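Local coordinates for LBCATS-a (Synthetic construct, PDB 5EY5), which probably cleaves indole-3-glycerol phosphate to indole and glyceraldehyde 3-phosphate, as the alpha chain of tryptophan synthase, at residues 16-21 and 44-49; 2-7 and 96-101; 34-39 and 248-253. All coordinates share one frame; numbering follows the deposited sequence.

Contact 1 of 3, residues 16-21 and 44-49; sequences EKALIP and GADIIE. With G3P (sn-glycerol-3-phosphate), chain E.
OD2 of D46 is gripped twice: by the backbone N of L19 at 2.9 Å, in a nearly straight bond to its anti lone pair, and by a salt bridge to NH1 of R261. That arginine also binds the carbonyls of K17 and G44. The two segments open neighbouring parallel strands of a TIM barrel, joined by helix 30-42 as a beta-alpha-beta crossover. The pairing is irregular at D46. Its psi of -33° turns it out of strand geometry, and its own N, not that of I47, bonds L19 O at 2.9 Å. The N of I47 is buried and has no partner. With chi1 at -62°, the D46 carboxylate swings beside its own backbone N and takes L19 N as a strand carbonyl normally would. Regular pairing resumes two residues on, where E49 N meets P21 O at 2.9 Å, nearly along the C=O axis.

Between these bonds the backbones close up: I20 CA approaches I47 O at 3.3 Å in a CA-H...O contact. The side chains of I20 and I47 lie alongside each other, pointing the same way. The P21 ring presses CG and CD on A45 CB, both at 3.5 Å, tight for carbon pairs. E49 runs out extended across I20, and I20 CG2 lies 3.6 Å from the buried E49 OE1. The other oxygen of E49, OE2, enters the ligand pocket and accepts a short 2.5 Å hydrogen bond from O1 of sn-glycerol-3-phosphate.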
ATOM      1  N   GLU A  16     -66.903   0.858   7.755  1.00 41.83           N
ATOM      2  CA  GLU A  16     -65.800  -0.071   7.992  1.00 44.01           C
ATOM      3  C   GLU A  16     -64.477   0.473   7.459  1.00 41.68           C
ATOM      4  O   GLU A  16     -64.427   1.458   6.720  1.00 41.43           O
ATOM      5  CB  GLU A  16     -66.102  -1.432   7.361  1.00 50.35           C
ATOM      6  CG  GLU A  16     -67.290  -2.122   7.997  1.00 59.63           C
ATOM      7  CD  GLU A  16     -67.801  -3.283   7.176  1.00 72.75           C
ATOM      8  OE1 GLU A  16     -67.163  -3.622   6.158  1.00 70.22           O
ATOM      9  OE2 GLU A  16     -68.850  -3.848   7.552  1.00 81.19           O
ATOM     10  N   LYS A  17     -63.388  -0.194   7.852  1.00 35.45           N
ATOM     11  CA  LYS A  17     -62.025   0.208   7.527  1.00 36.44           C
ATOM     12  C   LYS A  17     -61.362  -0.866   6.678  1.00 36.67           C
ATOM     13  O   LYS A  17     -61.579  -2.068   6.895  1.00 37.44           O
ATOM     14  CB  LYS A  17     -61.199   0.435   8.806  1.00 38.83           C
ATOM     15  CG  LYS A  17     -61.770   1.452   9.753  1.00 41.55           C
ATOM     16  CD  LYS A  17     -61.824   2.812   9.104  1.00 42.77           C
ATOM     17  CE  LYS A  17     -62.227   3.877  10.099  1.00 47.72           C
ATOM     18  NZ  LYS A  17     -62.232   5.205   9.444  1.00 52.61           N
ATOM     19  N   ALA A  18     -60.566  -0.434   5.703  1.00 41.12           N
ATOM     20  CA  ALA A  18     -59.903  -1.367   4.802  1.00 36.20           C
ATOM     21  C   ALA A  18     -58.708  -2.016   5.487  1.00 40.19           C
ATOM     22  O   ALA A  18     -57.840  -1.325   6.034  1.00 38.36           O
ATOM     23  CB  ALA A  18     -59.439  -0.667   3.523  1.00 30.51           C
ATOM     24  N   LEU A  19     -58.680  -3.349   5.461  1.00 33.31           N
ATOM     25  CA  LEU A  19     -57.508  -4.130   5.832  1.00 37.21           C
ATOM     26  C   LEU A  19     -56.790  -4.534   4.550  1.00 34.88           C
ATOM     27  O   LEU A  19     -57.391  -5.157   3.667  1.00 32.54           O
ATOM     28  CB  LEU A  19     -57.895  -5.371   6.632  1.00 30.46           C
ATOM     29  CG  LEU A  19     -56.780  -6.414   6.796  1.00 34.59           C
ATOM     30  CD1 LEU A  19     -55.661  -5.830   7.625  1.00 34.35           C
ATOM     31  CD2 LEU A  19     -57.337  -7.676   7.453  1.00 42.42           C
ATOM     32  N   ILE A  20     -55.521  -4.171   4.445  1.00 33.94           N
ATOM     33  CA  ILE A  20     -54.790  -4.342   3.193  1.00 30.24           C
ATOM     34  C   ILE A  20     -53.553  -5.174   3.479  1.00 33.24           C
ATOM     35  O   ILE A  20     -52.520  -4.612   3.855  1.00 27.22           O
ATOM     36  CB  ILE A  20     -54.411  -2.986   2.581  1.00 32.77           C
ATOM     37  CG1 ILE A  20     -55.654  -2.093   2.420  1.00 36.48           C
ATOM     38  CG2 ILE A  20     -53.639  -3.179   1.282  1.00 27.94           C
ATOM     39  CD1 ILE A  20     -55.346  -0.602   2.362  1.00 40.22           C
ATOM     40  N   PRO A  21     -53.603  -6.499   3.335  1.00 32.56           N
ATOM     41  CA  PRO A  21     -52.388  -7.295   3.550  1.00 27.64           C
ATOM     42  C   PRO A  21     -51.423  -7.167   2.379  1.00 32.74           C
ATOM     43  O   PRO A  21     -51.832  -7.026   1.221  1.00 31.24           O
ATOM     44  CB  PRO A  21     -52.914  -8.732   3.689  1.00 34.64           C
ATOM     45  CG  PRO A  21     -54.251  -8.737   3.026  1.00 36.85           C
ATOM     46  CD  PRO A  21     -54.811  -7.343   3.195  1.00 36.83           C
ATOM     47  N   GLY A  44     -61.094 -11.755   5.117  1.00 39.88           N
ATOM     48  CA  GLY A  44     -61.670 -10.426   5.171  1.00 42.30           C
ATOM     49  C   GLY A  44     -60.847  -9.329   4.524  1.00 47.13           C
ATOM     50  O   GLY A  44     -61.271  -8.168   4.555  1.00 50.86           O
ATOM     51  N   ALA A  45     -59.691  -9.644   3.942  1.00 41.81           N
ATOM     52  CA  ALA A  45     -58.886  -8.616   3.298  1.00 37.81           C
ATOM     53  C   ALA A  45     -59.714  -7.876   2.257  1.00 43.22           C
ATOM     54  O   ALA A  45     -60.509  -8.472   1.523  1.00 39.65           O
ATOM     55  CB  ALA A  45     -57.651  -9.232   2.648  1.00 35.38           C
ATOM     56  N   ASP A  46     -59.529  -6.561   2.201  1.00 39.98           N
ATOM     57  CA  ASP A  46     -60.311  -5.736   1.292  1.00 36.18           C
ATOM     58  C   ASP A  46     -59.561  -5.414   0.023  1.00 32.76           C
ATOM     59  O   ASP A  46     -60.174  -5.275  -1.039  1.00 38.78           O
ATOM     60  CB  ASP A  46     -60.716  -4.431   1.972  1.00 38.97           C
ATOM     61  CG  ASP A  46     -61.588  -4.658   3.181  1.00 48.38           C
ATOM     62  OD1 ASP A  46     -62.792  -4.923   2.989  1.00 50.79           O
ATOM     63  OD2 ASP A  46     -61.069  -4.569   4.317  1.00 52.53           O
ATOM     64  N   ILE A  47     -58.250  -5.271   0.136  1.00 30.95           N
ATOM     65  CA  ILE A  47     -57.352  -5.051  -0.981  1.00 30.76           C
ATOM     66  C   ILE A  47     -56.118  -5.870  -0.672  1.00 33.57           C
ATOM     67  O   ILE A  47     -55.723  -5.986   0.492  1.00 34.08           O
ATOM     68  CB  ILE A  47     -56.973  -3.568  -1.150  1.00 30.69           C
ATOM     69  CG1 ILE A  47     -58.227  -2.707  -1.373  1.00 35.53           C
ATOM     70  CG2 ILE A  47     -55.925  -3.415  -2.272  1.00 33.84           C
ATOM     71  CD1 ILE A  47     -57.996  -1.198  -1.190  1.00 35.61           C
ATOM     72  N   ILE A  48     -55.522  -6.458  -1.700  1.00 31.95           N
ATOM     73  CA  ILE A  48     -54.339  -7.284  -1.524  1.00 34.60           C
ATOM     74  C   ILE A  48     -53.203  -6.644  -2.290  1.00 36.56           C
ATOM     75  O   ILE A  48     -53.331  -6.377  -3.496  1.00 33.83           O
ATOM     76  CB  ILE A  48     -54.570  -8.730  -1.980  1.00 36.82           C
ATOM     77  CG1 ILE A  48     -55.515  -9.423  -1.003  1.00 34.98           C
ATOM     78  CG2 ILE A  48     -53.219  -9.447  -2.102  1.00 37.50           C
ATOM     79  CD1 ILE A  48     -56.080 -10.707  -1.514  1.00 39.66           C
ATOM     80  N   GLU A  49     -52.106  -6.367  -1.580  1.00 35.45           N
ATOM     81  CA  GLU A  49     -50.855  -5.961  -2.191  1.00 36.16           C
ATOM     82  C   GLU A  49     -50.000  -7.192  -2.453  1.00 30.44           C
ATOM     83  O   GLU A  49     -49.770  -8.002  -1.547  1.00 30.30           O
ATOM     84  CB  GLU A  49     -50.097  -4.979  -1.298  1.00 36.72           C
ATOM     85  CG  GLU A  49     -50.755  -3.619  -1.161  1.00 44.98           C
ATOM     86  CD  GLU A  49     -49.995  -2.685  -0.225  1.00 45.35           C
ATOM     87  OE1 GLU A  49     -50.551  -1.626   0.127  1.00 46.39           O
ATOM     88  OE2 GLU A  49     -48.845  -3.009   0.149  1.00 43.15           O
TER
HETATM   89  O1  G3P E 301     -47.113  -2.220   1.838  1.00 39.15           O
HETATM   90  C1  G3P E 301     -45.773  -2.435   2.168  1.00 43.18           C
HETATM   91  C2  G3P E 301     -45.657  -3.308   3.412  1.00 44.48           C
HETATM   92  O2  G3P E 301     -44.346  -3.796   3.448  1.00 44.20           O
HETATM   93  C3  G3P E 301     -46.013  -2.530   4.697  1.00 35.39           C
HETATM   94  O1P G3P E 301     -44.892  -2.307   5.519  1.00 38.97           O
HETATM   95  O4P G3P E 301     -43.867  -4.589   6.061  1.00 45.39           O
HETATM   96  O2P G3P E 301     -43.628  -2.770   7.776  1.00 36.67           O
HETATM   97  O3P G3P E 301     -45.818  -3.786   7.415  1.00 44.00           O
HETATM   98  P   G3P E 301     -44.537  -3.388   6.720  1.00 42.49           P

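Contact 2 of 3, residues 2-7 and 96-101; sequences NRIAEA and PIVFLT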
ATOM      1  N   ASN A   2     -62.615   1.826 -10.958  1.00 59.69           N
ATOM      2  CA  ASN A   2     -61.563   0.953 -10.447  1.00 50.50           C
ATOM      3  C   ASN A   2     -62.072   0.140  -9.257  1.00 47.41           C
ATOM      4  O   ASN A   2     -62.832   0.639  -8.420  1.00 39.66           O
ATOM      5  CB  ASN A   2     -60.340   1.791 -10.045  1.00 44.17           C
ATOM      6  CG  ASN A   2     -59.069   0.955  -9.874  1.00 39.81           C
ATOM      7  OD1 ASN A   2     -58.874   0.300  -8.849  1.00 36.63           O
ATOM      8  ND2 ASN A   2     -58.183   1.000 -10.879  1.00 47.01           N
ATOM      9  N   ARG A   3     -61.663  -1.136  -9.204  1.00 42.07           N
ATOM     10  CA  ARG A   3     -61.991  -1.984  -8.058  1.00 37.46           C
ATOM     11  C   ARG A   3     -61.559  -1.355  -6.740  1.00 37.62           C
ATOM     12  O   ARG A   3     -62.197  -1.570  -5.702  1.00 38.87           O
ATOM     13  CB  ARG A   3     -61.328  -3.358  -8.201  1.00 37.41           C
ATOM     14  CG  ARG A   3     -61.969  -4.242  -9.258  1.00 41.07           C
ATOM     15  CD  ARG A   3     -61.369  -5.649  -9.214  1.00 42.92           C
ATOM     16  NE  ARG A   3     -61.882  -6.500 -10.285  1.00 48.82           N
ATOM     17  CZ  ARG A   3     -61.247  -6.738 -11.430  1.00 53.71           C
ATOM     18  NH1 ARG A   3     -60.062  -6.192 -11.668  1.00 53.70           N
ATOM     19  NH2 ARG A   3     -61.801  -7.529 -12.341  1.00 55.12           N
ATOM     20  N   ILE A   4     -60.446  -0.621  -6.739  1.00 34.38           N
ATOM     21  CA  ILE A   4     -60.004   0.012  -5.498  1.00 28.71           C
ATOM     22  C   ILE A   4     -61.036   1.026  -5.030  1.00 38.83           C
ATOM     23  O   ILE A   4     -61.446   1.034  -3.862  1.00 39.06           O
ATOM     24  CB  ILE A   4     -58.624   0.661  -5.678  1.00 37.51           C
ATOM     25  CG1 ILE A   4     -57.549  -0.413  -5.916  1.00 34.26           C
ATOM     26  CG2 ILE A   4     -58.284   1.483  -4.452  1.00 39.04           C
ATOM     27  CD1 ILE A   4     -56.205   0.168  -6.322  1.00 33.34           C
ATOM     28  N   ALA A   5     -61.480   1.891  -5.941  1.00 36.11           N
ATOM     29  CA  ALA A   5     -62.515   2.860  -5.599  1.00 42.68           C
ATOM     30  C   ALA A   5     -63.787   2.163  -5.126  1.00 42.48           C
ATOM     31  O   ALA A   5     -64.391   2.569  -4.128  1.00 42.55           O
ATOM     32  CB  ALA A   5     -62.803   3.766  -6.795  1.00 43.34           C
ATOM     33  N   GLU A   6     -64.209   1.107  -5.830  1.00 49.10           N
ATOM     34  CA  GLU A   6     -65.422   0.391  -5.431  1.00 54.25           C
ATOM     35  C   GLU A   6     -65.291  -0.178  -4.024  1.00 42.45           C
ATOM     36  O   GLU A   6     -66.212  -0.066  -3.211  1.00 42.33           O
ATOM     37  CB  GLU A   6     -65.738  -0.729  -6.422  1.00 68.28           C
ATOM     38  CG  GLU A   6     -65.814  -0.280  -7.860  1.00 81.47           C
ATOM     39  CD  GLU A   6     -66.241  -1.388  -8.809  1.00 91.36           C
ATOM     40  OE1 GLU A   6     -66.002  -2.578  -8.496  1.00 93.28           O
ATOM     41  OE2 GLU A   6     -66.819  -1.063  -9.869  1.00 95.37           O
ATOM     42  N   ALA A   7     -64.143  -0.779  -3.713  1.00 37.21           N
ATOM     43  CA  ALA A   7     -63.920  -1.317  -2.377  1.00 34.56           C
ATOM     44  C   ALA A   7     -64.030  -0.240  -1.294  1.00 34.79           C
ATOM     45  O   ALA A   7     -64.668  -0.460  -0.261  1.00 37.71           O
ATOM     46  CB  ALA A   7     -62.556  -1.985  -2.317  1.00 30.70           C
ATOM     47  N   PRO A  96     -59.682  -6.343  -5.132  1.00 36.20           N
ATOM     48  CA  PRO A  96     -58.685  -5.471  -5.757  1.00 30.62           C
ATOM     49  C   PRO A  96     -57.284  -6.003  -5.506  1.00 30.48           C
ATOM     50  O   PRO A  96     -56.942  -6.408  -4.391  1.00 31.58           O
ATOM     51  CB  PRO A  96     -58.912  -4.111  -5.077  1.00 30.95           C
ATOM     52  CG  PRO A  96     -60.311  -4.200  -4.511  1.00 34.09           C
ATOM     53  CD  PRO A  96     -60.486  -5.633  -4.123  1.00 37.04           C
ATOM     54  N   ILE A  97     -56.481  -6.008  -6.561  1.00 32.79           N
ATOM     55  CA  ILE A  97     -55.097  -6.468  -6.515  1.00 30.77           C
ATOM     56  C   ILE A  97     -54.209  -5.285  -6.863  1.00 28.90           C
ATOM     57  O   ILE A  97     -54.460  -4.591  -7.857  1.00 32.06           O
ATOM     58  CB  ILE A  97     -54.855  -7.641  -7.487  1.00 32.09           C
ATOM     59  CG1 ILE A  97     -55.663  -8.858  -7.058  1.00 30.51           C
ATOM     60  CG2 ILE A  97     -53.350  -7.995  -7.573  1.00 30.82           C
ATOM     61  CD1 ILE A  97     -55.145  -9.490  -5.789  1.00 33.79           C
ATOM     62  N   VAL A  98     -53.199  -5.043  -6.031  1.00 26.15           N
ATOM     63  CA  VAL A  98     -52.198  -4.004  -6.249  1.00 25.47           C
ATOM     64  C   VAL A  98     -50.841  -4.680  -6.365  1.00 27.05           C
ATOM     65  O   VAL A  98     -50.495  -5.523  -5.525  1.00 31.80           O
ATOM     66  CB  VAL A  98     -52.191  -2.972  -5.106  1.00 29.53           C
ATOM     67  CG1 VAL A  98     -51.033  -1.971  -5.282  1.00 28.19           C
ATOM     68  CG2 VAL A  98     -53.529  -2.243  -5.057  1.00 28.32           C
ATOM     69  N   PHE A  99     -50.091  -4.332  -7.416  1.00 29.34           N
ATOM     70  CA  PHE A  99     -48.691  -4.725  -7.558  1.00 28.70           C
ATOM     71  C   PHE A  99     -47.812  -3.676  -6.897  1.00 33.45           C
ATOM     72  O   PHE A  99     -47.907  -2.487  -7.225  1.00 28.99           O
ATOM     73  CB  PHE A  99     -48.272  -4.862  -9.026  1.00 26.83           C
ATOM     74  CG  PHE A  99     -48.573  -6.194  -9.628  1.00 27.63           C
ATOM     75  CD1 PHE A  99     -49.308  -7.133  -8.929  1.00 32.52           C
ATOM     76  CD2 PHE A  99     -48.108  -6.513 -10.901  1.00 29.24           C
ATOM     77  CE1 PHE A  99     -49.592  -8.373  -9.498  1.00 32.65           C
ATOM     78  CE2 PHE A  99     -48.377  -7.738 -11.472  1.00 33.96           C
ATOM     79  CZ  PHE A  99     -49.123  -8.677 -10.765  1.00 33.83           C
ATOM     80  N   LEU A 100     -46.946  -4.114  -5.979  1.00 27.59           N
ATOM     81  CA  LEU A 100     -45.932  -3.245  -5.401  1.00 29.08           C
ATOM     82  C   LEU A 100     -44.626  -3.665  -6.048  1.00 26.68           C
ATOM     83  O   LEU A 100     -44.178  -4.808  -5.887  1.00 26.97           O
ATOM     84  CB  LEU A 100     -45.897  -3.357  -3.873  1.00 30.35           C
ATOM     85  CG  LEU A 100     -44.988  -2.409  -3.086  1.00 37.32           C
ATOM     86  CD1 LEU A 100     -45.498  -2.269  -1.649  1.00 33.22           C
ATOM     87  CD2 LEU A 100     -43.532  -2.893  -3.112  1.00 31.12           C
ATOM     88  N   THR A 101     -44.061  -2.785  -6.861  1.00 29.22           N
ATOM     89  CA  THR A 101     -42.893  -3.175  -7.630  1.00 27.99           C
ATOM     90  C   THR A 101     -41.951  -1.992  -7.698  1.00 31.02           C
ATOM     91  O   THR A 101     -42.399  -0.858  -7.825  1.00 26.91           O
ATOM     92  CB  THR A 101     -43.264  -3.649  -9.049  1.00 34.26           C
ATOM     93  OG1 THR A 101     -42.071  -3.919  -9.804  1.00 31.68           O
ATOM     94  CG2 THR A 101     -44.100  -2.613  -9.790  1.00 33.11           C
TER
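The P96 ring is the bump here, and the first turn of helix 3-14 supplies the hollow that takes it. Three residues line that hollow. P96 CB sits against both R3 CB and I4 CG1, each 4.0 Å away, while P96 CG pushes deeper, to 3.8 Å from A7 CB and 3.4 Å from R3 O. That carbonyl oxygen is already taken by A7 N in the helix, so the proline lies on the closed backbone of the turn. R3, I4 and A7 thus cradle one side of the ring, with A7 one turn beyond R3.

I4 makes the second fit. CG1 lies beside its backbone N, and with chi2 at 171° the chain runs straight on past the proline, crossing it obliquely. Its tip, I4 CD1, then meets V98 CG2 at 3.8 Å, the two side chains crossing at about a right angle. In the TIM barrel this is the end where strands begin: P96 just precedes strand 97-100, and the helix lies over the opening. V98 turns inward, packing also on I127 and I151 of the next strands, so I4 reaches into the barrel interior. L100, farther up the same strand, touches the bound glycerol phosphate.

The helix start is firmly held. N2 is the N-cap: its OD1 accepts I4 N at 2.8 Å on an in-plane lone pair, and its ND2 donates to the carbonyls of D124 and G147. Of the R3 side chain, it is CB that touches the proline. Beyond that its extended chain leads away from the segment, giving NE to T93 O and NH1 to a salt bridge with D124.

Contact 3 of 3, residues 34-39 and 248-253; sequences LELVRA and DIVEEV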
ATOM      1  N   LEU A  34     -50.929 -17.978  -4.537  1.00 36.63           N
ATOM      2  CA  LEU A  34     -52.323 -18.166  -4.911  1.00 43.16           C
ATOM      3  C   LEU A  34     -53.152 -18.647  -3.725  1.00 42.35           C
ATOM      4  O   LEU A  34     -54.164 -18.037  -3.368  1.00 40.08           O
ATOM      5  CB  LEU A  34     -52.407 -19.170  -6.065  1.00 46.10           C
ATOM      6  CG  LEU A  34     -53.751 -19.245  -6.777  1.00 45.67           C
ATOM      7  CD1 LEU A  34     -54.189 -17.828  -7.130  1.00 44.50           C
ATOM      8  CD2 LEU A  34     -53.607 -20.096  -8.016  1.00 41.72           C
ATOM      9  N   GLU A  35     -52.756 -19.775  -3.126  1.00 42.60           N
ATOM     10  CA  GLU A  35     -53.431 -20.251  -1.919  1.00 41.60           C
ATOM     11  C   GLU A  35     -53.532 -19.147  -0.869  1.00 40.18           C
ATOM     12  O   GLU A  35     -54.582 -18.980  -0.238  1.00 37.69           O
ATOM     13  CB  GLU A  35     -52.697 -21.459  -1.342  1.00 46.37           C
ATOM     14  CG  GLU A  35     -53.042 -22.786  -1.992  1.00 59.53           C
ATOM     15  CD  GLU A  35     -52.852 -23.964  -1.038  1.00 73.16           C
ATOM     16  OE1 GLU A  35     -51.710 -24.468  -0.924  1.00 72.49           O
ATOM     17  OE2 GLU A  35     -53.849 -24.376  -0.395  1.00 79.35           O
ATOM     18  N   LEU A  36     -52.460 -18.365  -0.692  1.00 42.23           N
ATOM     19  CA  LEU A  36     -52.450 -17.308   0.320  1.00 45.35           C
ATOM     20  C   LEU A  36     -53.433 -16.199  -0.022  1.00 42.35           C
ATOM     21  O   LEU A  36     -54.198 -15.749   0.841  1.00 35.28           O
ATOM     22  CB  LEU A  36     -51.036 -16.741   0.486  1.00 40.25           C
ATOM     23  CG  LEU A  36     -50.095 -17.714   1.195  1.00 43.95           C
ATOM     24  CD1 LEU A  36     -48.653 -17.231   1.154  1.00 39.47           C
ATOM     25  CD2 LEU A  36     -50.563 -17.957   2.628  1.00 44.52           C
ATOM     26  N   VAL A  37     -53.433 -15.747  -1.280  1.00 38.21           N
ATOM     27  CA  VAL A  37     -54.403 -14.738  -1.701  1.00 36.74           C
ATOM     28  C   VAL A  37     -55.814 -15.203  -1.385  1.00 37.32           C
ATOM     29  O   VAL A  37     -56.618 -14.459  -0.807  1.00 36.90           O
ATOM     30  CB  VAL A  37     -54.245 -14.422  -3.196  1.00 42.68           C
ATOM     31  CG1 VAL A  37     -55.341 -13.444  -3.641  1.00 38.22           C
ATOM     32  CG2 VAL A  37     -52.838 -13.873  -3.476  1.00 35.21           C
ATOM     33  N   ARG A  38     -56.132 -16.448  -1.757  1.00 32.04           N
ATOM     34  CA  ARG A  38     -57.476 -16.958  -1.520  1.00 45.01           C
ATOM     35  C   ARG A  38     -57.784 -16.978  -0.029  1.00 44.41           C
ATOM     36  O   ARG A  38     -58.875 -16.580   0.396  1.00 43.16           O
ATOM     37  CB  ARG A  38     -57.627 -18.351  -2.135  1.00 54.77           C
ATOM     38  CG  ARG A  38     -57.873 -18.349  -3.645  1.00 52.19           C
ATOM     39  CD  ARG A  38     -57.632 -19.714  -4.255  1.00 54.16           C
ATOM     40  NE  ARG A  38     -57.728 -19.677  -5.713  1.00 59.06           N
ATOM     41  CZ  ARG A  38     -57.279 -20.632  -6.524  1.00 64.87           C
ATOM     42  NH1 ARG A  38     -56.693 -21.714  -6.023  1.00 69.47           N
ATOM     43  NH2 ARG A  38     -57.415 -20.505  -7.839  1.00 63.26           N
ATOM     44  N   ALA A  39     -56.819 -17.421   0.779  1.00 44.06           N
ATOM     45  CA  ALA A  39     -56.970 -17.371   2.227  1.00 48.01           C
ATOM     46  C   ALA A  39     -57.179 -15.943   2.712  1.00 39.87           C
ATOM     47  O   ALA A  39     -58.006 -15.702   3.597  1.00 40.95           O
ATOM     48  CB  ALA A  39     -55.747 -17.992   2.903  1.00 46.39           C
ATOM     49  N   ASP A 248     -49.147 -25.604   5.650  1.00 65.79           N
ATOM     50  CA  ASP A 248     -49.782 -25.035   6.839  1.00 60.75           C
ATOM     51  C   ASP A 248     -49.333 -23.595   7.096  1.00 60.77           C
ATOM     52  O   ASP A 248     -49.747 -22.968   8.080  1.00 64.21           O
ATOM     53  CB  ASP A 248     -49.473 -25.897   8.062  1.00 66.45           C
ATOM     54  N   ILE A 249     -48.461 -23.073   6.234  1.00 47.80           N
ATOM     55  CA  ILE A 249     -48.282 -21.628   6.136  1.00 43.05           C
ATOM     56  C   ILE A 249     -49.637 -20.938   6.031  1.00 37.00           C
ATOM     57  O   ILE A 249     -49.833 -19.834   6.551  1.00 37.82           O
ATOM     58  CB  ILE A 249     -47.385 -21.298   4.925  1.00 40.53           C
ATOM     59  CG1 ILE A 249     -46.003 -21.941   5.085  1.00 49.11           C
ATOM     60  CG2 ILE A 249     -47.259 -19.801   4.756  1.00 50.80           C
ATOM     61  CD1 ILE A 249     -45.377 -22.385   3.777  1.00 52.15           C
ATOM     62  N   VAL A 250     -50.600 -21.587   5.380  1.00 40.01           N
ATOM     63  CA  VAL A 250     -51.894 -20.963   5.123  1.00 43.53           C
ATOM     64  C   VAL A 250     -52.652 -20.731   6.426  1.00 46.60           C
ATOM     65  O   VAL A 250     -53.208 -19.650   6.647  1.00 41.87           O
ATOM     66  CB  VAL A 250     -52.711 -21.825   4.145  1.00 52.16           C
ATOM     67  CG1 VAL A 250     -54.059 -21.175   3.852  1.00 54.85           C
ATOM     68  CG2 VAL A 250     -51.922 -22.056   2.855  1.00 51.08           C
ATOM     69  N   GLU A 251     -52.686 -21.739   7.304  1.00 51.80           N
ATOM     70  CA  GLU A 251     -53.457 -21.620   8.539  1.00 53.20           C
ATOM     71  C   GLU A 251     -52.906 -20.521   9.439  1.00 51.04           C
ATOM     72  O   GLU A 251     -53.676 -19.763  10.037  1.00 50.27           O
ATOM     73  CB  GLU A 251     -53.477 -22.955   9.284  1.00 48.44           C
ATOM     74  N   GLU A 252     -51.580 -20.427   9.563  1.00 45.96           N
ATOM     75  CA  GLU A 252     -50.994 -19.392  10.411  1.00 46.22           C
ATOM     76  C   GLU A 252     -51.312 -18.011   9.864  1.00 44.03           C
ATOM     77  O   GLU A 252     -51.719 -17.109  10.608  1.00 48.31           O
ATOM     78  CB  GLU A 252     -49.482 -19.591  10.525  1.00 48.68           C
ATOM     79  N   VAL A 253     -51.155 -17.832   8.556  1.00 42.14           N
ATOM     80  CA  VAL A 253     -51.499 -16.553   7.942  1.00 39.34           C
ATOM     81  C   VAL A 253     -52.991 -16.280   8.100  1.00 41.02           C
ATOM     82  O   VAL A 253     -53.401 -15.187   8.509  1.00 40.37           O
ATOM     83  CB  VAL A 253     -51.060 -16.530   6.465  1.00 32.06           C
ATOM     84  CG1 VAL A 253     -51.748 -15.414   5.728  1.00 28.59           C
ATOM     85  CG2 VAL A 253     -49.553 -16.374   6.365  1.00 38.92           C
TER
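Two outer helices of the TIM barrel, 30-42 and 249-263, run in the same general direction, the axes of their short segments passing 9.8 Å apart at closest and crossing at -29°. At the closest point A39 CB touches V250 CG1 at 3.7 Å; with nothing beyond CB on the alanine side, the valine methyl can come down on helix 30-42. V250 puts that methyl anti to its backbone N.

L36 fills the buried half of the interface. Its CG stands beside the backbone N (chi1 -72°), and CD2 drops into a recess made by I249, V250 and V253. L36 CD2 rests 4.1 Å from both V250 CA and V253 CB, and L36 crosses V253 at about a right angle. I249 CG2 closes the recess, 4.3 Å from L36 CD2.

Toward solvent the fit loosens. E35 CB meets the other methyl of V250, CG2, only at 4.3 Å, and its carboxylate lies close to that of E31, a like charge that may raise the pKa of one or both. On the partner segment, the side chains of D248, just ahead of the helix, and of E251 and E252 in its first turn are unmodelled beyond CB. The bonds from E251 N and E252 N to D248 O are weak, whereas V253 N to I249 O is a sound helical bond of 3.1 Å.

Behind the leucine, helix 234-241 backs the joint, with I240 meeting L36, I249 and V253. V37, on another face of helix 30-42, packs inward on I48 and L50 of strand 48-51.

Starting at the N terminus, helix 3-14 covers the barrel opening and is then followed by strand 18-24, helix 30-42 and strand 48-51. Contact 1 closes the short loop from strand 18-24 through helix 30-42 to strand 48-51, and it is nested inside the longer one closed by contact 2, which brings the N-terminal helix onto the third strand. The two touch directly: the backbone of I48 probably hydrogen-bonds to V98 N and P96 O, since strands 48-51 and 97-100 are neighbours. Contact 3 crosses both along the chain, bringing the last helix back to helix 30-42 in the outer layer. It meets contact 1 through the inward face of helix 30-42, but does not touch contact 2.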